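Local coordinates for oligopeptide-binding protein oppA (Lactococcus lactis, PDB 3DRF) that binds oligopeptides in a large cavity that closes like a Venus flytrap, as the receptor of the OppABCDF uptake transporter, at residues K117-T122 with I171-K176; D134-S139 with G145-H150. All coordinates share one frame; numbering follows the deposited sequence. Where two conformers were deposited one is given.

Contact 1 of 2, residues K117-T122 with I171-K176; sequences KDYEFT and IKVQFK
Y119 of helix 116-127 packs on I171 and V173 of strand 170-174, a helix-on-sheet contact. The strand is an inner member of a four-strand antiparallel sheet in this solute-binding protein. Its backbone bonds run to I100 and A98 of strand 97-102 and to T161 of strand 160-161. No hydrogen bond joins helix and strand; the contact is apolar and buried.

The tight part is at I171. Its CD1 sits 3.7 Å from Y119 CB and equally near Y119 CD2, so it touches both the root and the near side of the ring. The methyl approaches the ring obliquely. I171 CG2 comes in differently, at the ring edge and in its plane, 3.8 Å from Y119 CD2. CB, CG1 and CG2 of I171 all crowd Y119 CD2 from the same side. The tyrosine side chain leaves the helix with CG anti to its backbone N (chi1 -178°), and this carries the ring along toward V173.

V173 is the looser end. Its CG2 lies at the ring edge, near the ring plane, 4.1 Å from Y119 CE2. The phenol oxygen bonds Y123 OH and L191 O, outside the two segments.

Toward solvent lie K172, pointing away from the helix, and K117, both partly exposed; neither takes part in the packing. K117 NZ bridges E120 on its own helix, and also E124. NZ meets E120 OE1 at 2.8 Å, from 38° above the carboxylate plane.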
# COMPACT_ATOMS: atom_id res chain seq x y z
N LYS A 117 11.22 21.69 -10.99
CA LYS A 117 11.64 20.52 -11.75
C LYS A 117 11.73 19.21 -10.91
O LYS A 117 11.42 18.16 -11.39
CB LYS A 117 13.00 20.80 -12.42
CG LYS A 117 13.64 19.59 -13.17
CD LYS A 117 12.70 19.03 -14.29
CE LYS A 117 13.44 17.84 -15.01
NZ LYS A 117 12.48 17.28 -16.06
N ASP A 118 12.13 19.33 -9.63
CA ASP A 118 12.16 18.15 -8.71
C ASP A 118 10.77 17.52 -8.53
O ASP A 118 10.65 16.38 -8.35
CB ASP A 118 12.75 18.59 -7.35
CG ASP A 118 14.21 19.01 -7.44
OD1 ASP A 118 14.90 18.56 -8.33
OD2 ASP A 118 14.59 19.80 -6.62
N TYR A 119 9.76 18.38 -8.50
CA TYR A 119 8.36 17.89 -8.41
C TYR A 119 7.87 17.18 -9.70
O TYR A 119 7.34 16.13 -9.65
CB TYR A 119 7.46 19.08 -8.02
CG TYR A 119 6.02 18.61 -7.88
CD1 TYR A 119 5.62 17.69 -6.88
CD2 TYR A 119 5.06 19.05 -8.77
CE1 TYR A 119 4.29 17.26 -6.78
CE2 TYR A 119 3.73 18.62 -8.68
CZ TYR A 119 3.36 17.72 -7.69
OH TYR A 119 2.04 17.30 -7.60
N GLU A 120 8.09 17.82 -10.83
CA GLU A 120 7.79 17.20 -12.13
C GLU A 120 8.58 15.89 -12.30
O GLU A 120 8.08 14.93 -12.83
CB GLU A 120 8.10 18.22 -13.27
CG GLU A 120 7.83 17.62 -14.67
CD GLU A 120 8.99 16.78 -15.27
OE1 GLU A 120 10.08 16.80 -14.76
OE2 GLU A 120 8.68 16.15 -16.29
N PHE A 121 9.83 15.87 -11.80
CA PHE A 121 10.66 14.66 -12.01
C PHE A 121 10.07 13.39 -11.32
O PHE A 121 10.16 12.34 -11.87
CB PHE A 121 12.14 14.92 -11.58
CG PHE A 121 13.07 13.80 -11.99
CD1 PHE A 121 13.89 13.21 -11.05
CD2 PHE A 121 13.11 13.35 -13.29
CE1 PHE A 121 14.75 12.21 -11.40
CE2 PHE A 121 14.01 12.30 -13.67
CZ PHE A 121 14.79 11.74 -12.69
N THR A 122 9.41 13.58 -10.17
CA THR A 122 8.64 12.46 -9.53
C THR A 122 7.70 11.78 -10.59
O THR A 122 7.62 10.59 -10.70
CB THR A 122 7.78 13.05 -8.43
OG1 THR A 122 8.69 13.56 -7.40
CG2 THR A 122 6.86 11.95 -7.84
N ILE A 171 4.67 25.02 -9.47
CA ILE A 171 4.26 24.07 -10.50
C ILE A 171 2.73 24.12 -10.71
O ILE A 171 1.99 24.06 -9.80
CB ILE A 171 4.63 22.60 -10.13
CG1 ILE A 171 6.08 22.54 -9.59
CG2 ILE A 171 4.51 21.73 -11.42
CD1 ILE A 171 6.15 22.49 -7.99
N LYS A 172 2.33 24.27 -11.95
CA LYS A 172 0.92 24.17 -12.34
C LYS A 172 0.67 22.81 -12.99
O LYS A 172 1.32 22.44 -13.93
CB LYS A 172 0.59 25.25 -13.40
CG LYS A 172 -0.87 25.25 -13.89
CD LYS A 172 -1.06 26.31 -15.04
CE LYS A 172 -2.01 25.75 -16.12
NZ LYS A 172 -2.22 26.75 -17.23
N VAL A 173 -0.30 22.10 -12.48
CA VAL A 173 -0.75 20.80 -13.05
C VAL A 173 -2.17 20.94 -13.62
O VAL A 173 -3.08 21.31 -12.95
CB VAL A 173 -0.75 19.68 -11.98
CG1 VAL A 173 -1.19 18.34 -12.58
CG2 VAL A 173 0.65 19.62 -11.27
N GLN A 174 -2.30 20.69 -14.91
CA GLN A 174 -3.56 20.78 -15.64
C GLN A 174 -4.21 19.41 -15.74
O GLN A 174 -3.69 18.51 -16.33
CB GLN A 174 -3.29 21.33 -17.07
CG GLN A 174 -4.56 21.47 -17.93
CD GLN A 174 -5.49 22.56 -17.40
OE1 GLN A 174 -5.14 23.69 -17.47
NE2 GLN A 174 -6.64 22.19 -16.87
N PHE A 175 -5.41 19.35 -15.21
CA PHE A 175 -6.23 18.14 -15.27
C PHE A 175 -7.23 18.21 -16.43
O PHE A 175 -7.56 19.25 -16.88
CB PHE A 175 -7.04 17.95 -13.95
CG PHE A 175 -6.15 17.94 -12.70
CD1 PHE A 175 -5.23 16.93 -12.53
CD2 PHE A 175 -6.29 18.90 -11.74
CE1 PHE A 175 -4.40 16.90 -11.40
CE2 PHE A 175 -5.46 18.88 -10.59
CZ PHE A 175 -4.51 17.88 -10.47
N LYS A 176 -7.72 17.04 -16.80
CA LYS A 176 -8.95 16.92 -17.64
C LYS A 176 -10.21 17.28 -16.82
O LYS A 176 -11.04 17.98 -17.30
CB LYS A 176 -9.08 15.52 -18.24
CG LYS A 176 -7.88 15.13 -19.16
CD LYS A 176 -8.04 13.67 -19.67
CE LYS A 176 -6.82 13.32 -20.42
NZ LYS A 176 -6.92 11.92 -20.81

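Contact 2 of 2, residues D134-S139 with G145-H150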
# COMPACT_ATOMS: atom_id res chain seq x y z
N ASP A 134 6.27 0.34 -10.75
CA ASP A 134 5.06 -0.48 -10.81
C ASP A 134 3.81 0.36 -10.44
O ASP A 134 2.76 -0.20 -10.27
CB ASP A 134 5.23 -1.63 -9.79
CG ASP A 134 6.50 -2.44 -10.06
OD1 ASP A 134 6.65 -2.89 -11.14
OD2 ASP A 134 7.32 -2.53 -9.17
N ARG A 135 3.96 1.70 -10.39
CA ARG A 135 2.91 2.60 -9.89
C ARG A 135 2.10 3.37 -10.96
O ARG A 135 1.36 4.26 -10.65
CB ARG A 135 3.48 3.55 -8.82
CG ARG A 135 3.92 2.85 -7.53
CD ARG A 135 4.32 3.94 -6.50
NE ARG A 135 4.59 3.35 -5.17
CZ ARG A 135 3.67 3.06 -4.29
NH1 ARG A 135 4.00 2.56 -3.12
NH2 ARG A 135 2.41 3.27 -4.57
N TRP A 136 2.19 2.95 -12.22
CA TRP A 136 1.28 3.50 -13.23
C TRP A 136 -0.18 3.09 -12.84
O TRP A 136 -0.43 2.05 -12.28
CB TRP A 136 1.67 3.01 -14.68
CG TRP A 136 0.77 3.71 -15.73
CD1 TRP A 136 -0.22 3.14 -16.40
CD2 TRP A 136 0.76 5.12 -16.11
NE1 TRP A 136 -0.85 4.06 -17.22
CE2 TRP A 136 -0.29 5.29 -17.02
CE3 TRP A 136 1.52 6.25 -15.73
CZ2 TRP A 136 -0.58 6.53 -17.60
CZ3 TRP A 136 1.23 7.45 -16.29
CH2 TRP A 136 0.21 7.60 -17.22
N THR A 137 -1.12 3.97 -13.19
CA THR A 137 -2.51 3.80 -12.77
C THR A 137 -3.35 4.73 -13.66
O THR A 137 -2.87 5.67 -14.17
CB THR A 137 -2.67 4.18 -11.27
OG1 THR A 137 -4.08 4.33 -11.04
CG2 THR A 137 -1.88 5.51 -10.88
N ASP A 138 -4.62 4.41 -13.84
CA ASP A 138 -5.48 5.31 -14.62
C ASP A 138 -5.70 6.67 -13.95
O ASP A 138 -6.13 7.61 -14.61
CB ASP A 138 -6.81 4.64 -14.94
CG ASP A 138 -6.66 3.59 -16.02
OD1 ASP A 138 -6.28 4.00 -17.13
OD2 ASP A 138 -6.92 2.39 -15.76
N SER A 139 -5.37 6.81 -12.67
CA SER A 139 -5.49 8.17 -12.05
C SER A 139 -4.58 9.17 -12.76
O SER A 139 -4.94 10.31 -12.93
CB SER A 139 -5.07 8.12 -10.58
OG SER A 139 -5.85 7.18 -9.81
N GLY A 145 -1.65 15.37 -21.19
CA GLY A 145 -0.34 15.03 -21.75
C GLY A 145 0.39 13.83 -21.10
O GLY A 145 1.36 13.35 -21.62
N LEU A 146 -0.08 13.37 -19.96
CA LEU A 146 0.70 12.37 -19.20
C LEU A 146 0.61 10.97 -19.81
O LEU A 146 1.60 10.28 -19.90
CB LEU A 146 0.35 12.40 -17.69
CG LEU A 146 1.32 11.53 -16.80
CD1 LEU A 146 2.82 11.75 -16.98
CD2 LEU A 146 1.01 11.87 -15.32
N SER A 147 -0.55 10.62 -20.35
CA SER A 147 -0.69 9.36 -21.07
C SER A 147 0.27 9.31 -22.27
O SER A 147 0.93 8.35 -22.48
CB SER A 147 -2.16 9.13 -21.51
OG SER A 147 -2.99 9.00 -20.38
N ASP A 148 0.34 10.38 -23.02
CA ASP A 148 1.17 10.40 -24.24
C ASP A 148 2.70 10.39 -23.87
O ASP A 148 3.50 9.85 -24.56
CB ASP A 148 0.82 11.65 -25.07
CG ASP A 148 -0.43 11.45 -25.94
OD1 ASP A 148 -0.92 10.39 -26.10
OD2 ASP A 148 -0.82 12.46 -26.47
N TYR A 149 3.05 11.02 -22.75
CA TYR A 149 4.41 10.88 -22.23
C TYR A 149 4.73 9.43 -21.84
O TYR A 149 5.69 8.90 -22.22
CB TYR A 149 4.62 11.84 -21.05
CG TYR A 149 6.03 11.74 -20.46
CD1 TYR A 149 7.11 12.42 -21.05
CD2 TYR A 149 6.30 10.94 -19.36
CE1 TYR A 149 8.40 12.31 -20.54
CE2 TYR A 149 7.61 10.84 -18.85
CZ TYR A 149 8.61 11.55 -19.45
OH TYR A 149 9.87 11.43 -18.91
N HIS A 150 3.79 8.78 -21.18
CA HIS A 150 3.94 7.38 -20.69
C HIS A 150 4.18 6.38 -21.83
O HIS A 150 4.89 5.48 -21.68
CB HIS A 150 2.68 6.99 -19.88
CG HIS A 150 2.69 5.55 -19.41
ND1 HIS A 150 3.65 5.03 -18.58
CD2 HIS A 150 1.83 4.55 -19.66
CE1 HIS A 150 3.40 3.75 -18.38
NE2 HIS A 150 2.28 3.45 -18.99
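W136 lies in an irregular loop and H150 in the short helix 146-150, and their CA atoms, 8.8 Å apart, are the nearest pair between the two backbones. The side chains close this gap with a face-to-face aromatic stack. The imidazole of H150 lies over the five-membered ring of the indole. Centroids are 3.7 Å apart and the planes differ by only 8°. With CG anti to the backbone N (chi1 177°), the H150 ring points away from its helix and lies flat on the indole. H150 CB adds a CH-pi contact over the six-membered ring, 4.0 Å from its centroid.

One turn earlier on the helix, L146 CG touches the far rim of the indole at CH2 and CZ3, and S147 brushes the same end. A127 of helix 116-127 also packs on the tryptophan. If W136 were cut back to an alanine, the H150 face would probably be left without its stacking partner, with a gap opened beside L146.

Both imidazole nitrogens have partners, ND1 with A127 O and NE2 with S317 OG, which probably fix the ring's rotation. The loop itself reaches the peptide site, since R135 NH1 bonds the backbone of the bound peptide. Just after W136, T137 forms an ST turn. Its OG1 accepts the backbone N-H of S139, with N to OG1 at 3.2 Å and an N-H...O angle of 173°.

After strands 87-92 and 97-102, the chain enters helix 116-127, the earlier side of contact 1. It then runs into the loop with 134-139, turns, and enters helix 146-150, which folds back on that loop, closing a short loop at contact 2. After strand 160-161 it reaches strand 170-174, where contact 1 closes the longer loop. Contact 2 therefore lies within contact 1 in sequence. Their centres are 13 Å apart and the two do not touch. Helix 116-127 serves both: Y119 faces the antiparallel sheet, while the C-terminal end of the helix meets contact 2. Together they tie sheet, helices and the peptide-binding loop.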